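PDB 3KH8: MaoC-like dehydratase from Phytophthora Capsici, which probably catalyses the reversible hydration of 2-enoyl-CoA thioesters as a MaoC-like, hot dog-fold dehydratase. Local coordinates for residues A[123-128]-A[250-255]; A[71-76]-A[83-88]. All coordinates share one frame; numbering follows the deposited sequence.

Interaction 1: residues A[123-128]-A[250-255]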
loop_
_atom_site.group_PDB
_atom_site.type_symbol
_atom_site.label_atom_id
_atom_site.label_comp_id
_atom_site.label_asym_id
_atom_site.label_seq_id
_atom_site.Cartn_x
_atom_site.Cartn_y
_atom_site.Cartn_z
ATOM N N ILE A 123 12.156 19.749 -17.494
ATOM C CA ILE A 123 11.800 20.043 -16.104
ATOM C C ILE A 123 12.126 18.864 -15.178
ATOM O O ILE A 123 11.989 17.696 -15.563
ATOM C CB ILE A 123 10.303 20.471 -15.956
ATOM C CG1 ILE A 123 10.115 21.380 -14.735
ATOM C CG2 ILE A 123 9.374 19.259 -15.882
ATOM C CD1 ILE A 123 8.812 22.167 -14.736
ATOM N N LEU A 124 12.581 19.179 -13.969
ATOM C CA LEU A 124 12.766 18.169 -12.929
ATOM C C LEU A 124 12.464 18.723 -11.541
ATOM O O LEU A 124 12.626 19.921 -11.291
ATOM C CB LEU A 124 14.167 17.524 -12.990
ATOM C CG LEU A 124 15.530 18.232 -12.824
ATOM C CD1 LEU A 124 15.821 19.271 -13.908
ATOM C CD2 LEU A 124 15.755 18.818 -11.424
ATOM N N HIS A 125 12.007 17.846 -10.653
ATOM C CA HIS A 125 11.782 18.204 -9.261
ATOM C C HIS A 125 13.132 18.279 -8.555
ATOM O O HIS A 125 13.740 17.257 -8.228
ATOM C CB HIS A 125 10.839 17.200 -8.587
ATOM C CG HIS A 125 10.375 17.622 -7.226
ATOM N ND1 HIS A 125 9.920 16.722 -6.287
ATOM C CD2 HIS A 125 10.305 18.843 -6.643
ATOM C CE1 HIS A 125 9.578 17.371 -5.189
ATOM N NE2 HIS A 125 9.806 18.659 -5.377
ATOM N N GLY A 126 13.598 19.506 -8.345
ATOM C CA GLY A 126 14.948 19.750 -7.856
ATOM C C GLY A 126 15.074 19.926 -6.358
ATOM O O GLY A 126 16.085 19.536 -5.777
ATOM N N GLU A 127 14.051 20.519 -5.739
ATOM C CA GLU A 127 14.096 20.888 -4.325
ATOM C C GLU A 127 12.748 20.676 -3.637
ATOM O O GLU A 127 11.694 20.810 -4.264
ATOM C CB GLU A 127 14.518 22.355 -4.167
ATOM C CG GLU A 127 15.946 22.661 -4.620
ATOM C CD GLU A 127 16.339 24.123 -4.470
ATOM O OE1 GLU A 127 15.536 24.928 -3.950
ATOM O OE2 GLU A 127 17.470 24.469 -4.877
ATOM N N GLN A 128 12.791 20.357 -2.346
ATOM C CA GLN A 128 11.580 20.259 -1.536
ATOM C C GLN A 128 11.810 20.755 -0.114
ATOM O O GLN A 128 12.795 20.395 0.531
ATOM C CB GLN A 128 11.045 18.821 -1.504
ATOM C CG GLN A 128 9.678 18.680 -0.820
ATOM C CD GLN A 128 8.574 19.386 -1.589
ATOM O OE1 GLN A 128 8.432 19.197 -2.794
ATOM N NE2 GLN A 128 7.799 20.212 -0.896
ATOM N N HIS A 250 10.485 7.405 -6.832
ATOM C CA HIS A 250 10.050 8.781 -6.566
ATOM C C HIS A 250 11.064 9.474 -5.674
ATOM O O HIS A 250 11.457 8.922 -4.647
ATOM C CB HIS A 250 8.713 8.800 -5.817
ATOM C CG HIS A 250 7.575 8.151 -6.546
ATOM N ND1 HIS A 250 7.532 6.799 -6.814
ATOM C CD2 HIS A 250 6.408 8.662 -7.004
ATOM C CE1 HIS A 250 6.400 6.511 -7.432
ATOM N NE2 HIS A 250 5.702 7.626 -7.564
ATOM N N GLY A 251 11.483 10.680 -6.057
ATOM C CA GLY A 251 12.342 11.498 -5.200
ATOM C C GLY A 251 11.748 11.741 -3.818
ATOM O O GLY A 251 12.466 11.738 -2.814
ATOM N N LEU A 252 10.431 11.938 -3.758
ATOM C CA LEU A 252 9.758 12.167 -2.477
ATOM C C LEU A 252 9.725 10.926 -1.577
ATOM O O LEU A 252 9.638 11.054 -0.355
ATOM C CB LEU A 252 8.350 12.738 -2.681
ATOM C CG LEU A 252 8.289 14.220 -3.077
ATOM C CD1 LEU A 252 6.858 14.623 -3.469
ATOM C CD2 LEU A 252 8.823 15.113 -1.952
ATOM N N CYS A 253 9.791 9.739 -2.180
ATOM C CA CYS A 253 9.909 8.492 -1.417
ATOM C C CYS A 253 11.293 8.419 -0.747
ATOM O O CYS A 253 11.400 8.106 0.439
ATOM C CB CYS A 253 9.663 7.274 -2.316
ATOM S SG CYS A 253 9.710 5.661 -1.451
ATOM N N SER A 254 12.339 8.730 -1.513
ATOM C CA SER A 254 13.699 8.861 -0.967
ATOM C C SER A 254 13.744 9.867 0.181
ATOM O O SER A 254 14.413 9.640 1.191
ATOM C CB SER A 254 14.686 9.285 -2.064
ATOM O OG SER A 254 14.812 8.268 -3.038
ATOM N N MET A 255 13.032 10.978 0.017
ATOM C CA MET A 255 12.931 11.985 1.065
ATOM C C MET A 255 12.239 11.396 2.297
ATOM O O MET A 255 12.623 11.697 3.430
ATOM C CB MET A 255 12.184 13.222 0.557
ATOM C CG MET A 255 12.234 14.419 1.513
ATOM S SD MET A 255 11.368 15.840 0.837
ATOM C CE MET A 255 11.658 17.072 2.106
#
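Gln128 lays its aliphatic stem across two side chains of helix 251-266 at once: CG lies 3.8 Å from Leu252 CD2 and 3.7 Å from Met255 SD. With Gln128 CG anti to the backbone N (chi1 -173°) the stem reaches across to the helix, and a bend at chi2 (66°) aims the amide oxygen back at His125. There Gln128 OE1 sits in the plane of the His125 ring, at its edge, and takes a weak, strongly bent hydrogen bond of 3.0 Å from His125 NE2. Leu252 meets the same ring on its rim, CG lying 4.0 Å from His125 CE1 and close to the ring plane. Met255, extended beyond CG, carries its methyl on to the strand backbone, CE standing 3.8 Å from Gln128 O. No hydrogen bond bridges the two segments. Gly126 and Glu127 both face Gly180 in a classic beta bulge, which lets His125 and Gln128, three residues apart, both point toward the helix. Strand 123-132 pairs with strand 274-281, whose Ile277 and Val279 also touch Met255; the contact thus lies at the seam between the N-terminal and MaoC-like halves, consistent with the double hot dog of hydratase 2 enzymes.

Interaction 2: residues A[71-76]-A[83-88]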
loop_
_atom_site.group_PDB
_atom_site.type_symbol
_atom_site.label_atom_id
_atom_site.label_comp_id
_atom_site.label_asym_id
_atom_site.label_seq_id
_atom_site.Cartn_x
_atom_site.Cartn_y
_atom_site.Cartn_z
ATOM N N LEU A 71 5.068 0.486 14.410
ATOM C CA LEU A 71 3.634 0.466 14.729
ATOM C C LEU A 71 3.030 1.843 14.977
ATOM O O LEU A 71 1.833 2.043 14.748
ATOM C CB LEU A 71 3.357 -0.453 15.926
ATOM C CG LEU A 71 3.776 -1.924 15.789
ATOM C CD1 LEU A 71 3.345 -2.735 17.014
ATOM C CD2 LEU A 71 3.217 -2.539 14.516
ATOM N N GLN A 72 3.854 2.787 15.438
ATOM C CA GLN A 72 3.433 4.179 15.581
ATOM C C GLN A 72 2.849 4.719 14.269
ATOM O O GLN A 72 1.953 5.560 14.284
ATOM C CB GLN A 72 4.604 5.062 16.058
ATOM C CG GLN A 72 4.293 6.564 16.053
ATOM C CD GLN A 72 5.244 7.398 16.897
ATOM O OE1 GLN A 72 6.438 7.107 16.998
ATOM N NE2 GLN A 72 4.715 8.456 17.494
ATOM N N PHE A 73 3.352 4.217 13.142
ATOM C CA PHE A 73 2.910 4.671 11.823
ATOM C C PHE A 73 2.133 3.643 10.992
ATOM O O PHE A 73 1.468 4.017 10.021
ATOM C CB PHE A 73 4.106 5.209 11.021
ATOM C CG PHE A 73 4.824 6.339 11.706
ATOM C CD1 PHE A 73 4.206 7.576 11.867
ATOM C CD2 PHE A 73 6.109 6.158 12.211
ATOM C CE1 PHE A 73 4.857 8.623 12.517
ATOM C CE2 PHE A 73 6.775 7.199 12.859
ATOM C CZ PHE A 73 6.146 8.437 13.010
ATOM N N THR A 74 2.205 2.365 11.368
ATOM C CA THR A 74 1.575 1.292 10.579
ATOM C C THR A 74 0.379 0.619 11.253
ATOM O O THR A 74 -0.306 -0.197 10.626
ATOM C CB THR A 74 2.578 0.179 10.211
ATOM O OG1 THR A 74 3.117 -0.389 11.412
ATOM C CG2 THR A 74 3.696 0.724 9.335
ATOM N N TYR A 75 0.136 0.943 12.520
ATOM C CA TYR A 75 -0.962 0.323 13.260
ATOM C C TYR A 75 -1.867 1.372 13.906
ATOM O O TYR A 75 -1.460 2.067 14.837
ATOM C CB TYR A 75 -0.422 -0.676 14.296
ATOM C CG TYR A 75 -1.491 -1.362 15.123
ATOM C CD1 TYR A 75 -2.649 -1.872 14.529
ATOM C CD2 TYR A 75 -1.339 -1.514 16.500
ATOM C CE1 TYR A 75 -3.634 -2.506 15.288
ATOM C CE2 TYR A 75 -2.317 -2.151 17.267
ATOM C CZ TYR A 75 -3.460 -2.642 16.653
ATOM O OH TYR A 75 -4.430 -3.270 17.406
ATOM N N GLU A 76 -3.095 1.463 13.397
ATOM C CA GLU A 76 -4.062 2.490 13.799
ATOM C C GLU A 76 -4.368 2.537 15.302
ATOM O O GLU A 76 -4.754 3.585 15.815
ATOM C CB GLU A 76 -5.365 2.370 12.991
ATOM C CG GLU A 76 -6.176 1.089 13.235
ATOM C CD GLU A 76 -5.694 -0.104 12.417
ATOM O OE1 GLU A 76 -4.609 -0.027 11.790
ATOM O OE2 GLU A 76 -6.409 -1.129 12.405
ATOM N N ALA A 83 0.236 10.314 11.991
ATOM C CA ALA A 83 0.607 10.466 10.586
ATOM C C ALA A 83 2.125 10.574 10.536
ATOM O O ALA A 83 2.731 11.180 11.430
ATOM C CB ALA A 83 -0.024 11.719 10.002
ATOM N N PHE A 84 2.755 9.997 9.518
ATOM C CA PHE A 84 4.176 10.285 9.329
ATOM C C PHE A 84 4.336 11.756 8.927
ATOM O O PHE A 84 3.610 12.235 8.055
ATOM C CB PHE A 84 4.870 9.349 8.334
ATOM C CG PHE A 84 6.367 9.463 8.382
ATOM C CD1 PHE A 84 7.094 8.784 9.356
ATOM C CD2 PHE A 84 7.040 10.304 7.504
ATOM C CE1 PHE A 84 8.478 8.917 9.434
ATOM C CE2 PHE A 84 8.426 10.445 7.572
ATOM C CZ PHE A 84 9.144 9.755 8.537
ATOM N N PRO A 85 5.267 12.483 9.581
ATOM C CA PRO A 85 5.325 13.945 9.439
ATOM C C PRO A 85 5.486 14.495 8.017
ATOM O O PRO A 85 5.067 15.623 7.754
ATOM C CB PRO A 85 6.527 14.327 10.308
ATOM C CG PRO A 85 6.531 13.295 11.368
ATOM C CD PRO A 85 6.187 12.018 10.638
ATOM N N LEU A 86 6.076 13.716 7.114
ATOM C CA LEU A 86 6.259 14.162 5.733
ATOM C C LEU A 86 5.006 13.998 4.860
ATOM O O LEU A 86 4.970 14.498 3.731
ATOM C CB LEU A 86 7.449 13.445 5.078
ATOM C CG LEU A 86 8.047 14.126 3.835
ATOM C CD1 LEU A 86 8.838 15.377 4.224
ATOM C CD2 LEU A 86 8.921 13.163 3.043
ATOM N N TYR A 87 3.982 13.311 5.368
ATOM C CA TYR A 87 2.800 13.006 4.544
ATOM C C TYR A 87 2.179 14.187 3.763
ATOM O O TYR A 87 1.765 13.998 2.620
ATOM C CB TYR A 87 1.724 12.223 5.327
ATOM C CG TYR A 87 0.498 11.929 4.486
ATOM C CD1 TYR A 87 0.562 11.038 3.418
ATOM C CD2 TYR A 87 -0.717 12.565 4.737
ATOM C CE1 TYR A 87 -0.561 10.774 2.623
ATOM C CE2 TYR A 87 -1.843 12.312 3.950
ATOM C CZ TYR A 87 -1.754 11.415 2.901
ATOM O OH TYR A 87 -2.855 11.160 2.120
ATOM N N PRO A 88 2.123 15.405 4.353
ATOM C CA PRO A 88 1.549 16.530 3.595
ATOM C C PRO A 88 2.064 16.729 2.155
ATOM O O PRO A 88 1.319 17.246 1.326
ATOM C CB PRO A 88 1.886 17.737 4.471
ATOM C CG PRO A 88 1.824 17.195 5.843
ATOM C CD PRO A 88 2.392 15.797 5.752
#
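Two first torsions set up the aromatic pair where the segment around helix 71-74 packs beside the central helix 251-266 of the hot dog fold: Phe73 has CG anti to its carbonyl carbon (chi1 -58°), while Phe84 has CG opposite its own N (chi1 -167°), and the rings converge as a T-shaped, edge-to-face stack. Phe84 supplies the edge. Its CD1 stands over the centre of the Phe73 ring, 3.8 Å from Phe73 CZ, with the ring planes at 69° and the centroids 5.0 Å apart. On the opposite face of Phe73 lies the stem of its neighbour Gln72, whose CG is also over the ring centre, so the phenyl group is sandwiched between an aromatic edge and an aliphatic chain. The backbone of the loop borders the ring as well: Phe73 CD1 is 3.7 Å from Phe84 N. Pro85 packs its CD 4.1 Å from Phe73 CE1, and the same CD lies over the rim of one face of the Phe84 ring. A type I beta turn from Phe84 to Tyr87, closed by Tyr87 N to Phe84 O at 2.9 Å, then redirects the chain. Helix 251-266 adds Phe263, edge-to-face with Phe73, while Glu76 makes a salt bridge to Arg224 of the second subunit. Near the plane of the Phe73 ring, at its edge, Ala83 O sits 3.5 Å from Phe73 CE1.

Overall arrangement
Both contacts are buried, but the centre of interaction 1 is about 6 Å from the centre of the chain and that of interaction 2 about 15 Å, beside the second subunit. Their centres are about 20 Å apart. Helix 251-266 serves both: its first turn forms one side of interaction 1, and residues farther along it pack on Gln72, Phe73 and Phe84. Leu86 joins the two directly, with CD2 3.8 Å from Met255 C. Interaction 1 combines aliphatic and thioether packing with polar side chains and brings together the N-terminal and MaoC-like halves; interaction 2 is largely aromatic, between segments close in sequence within the N-terminal half.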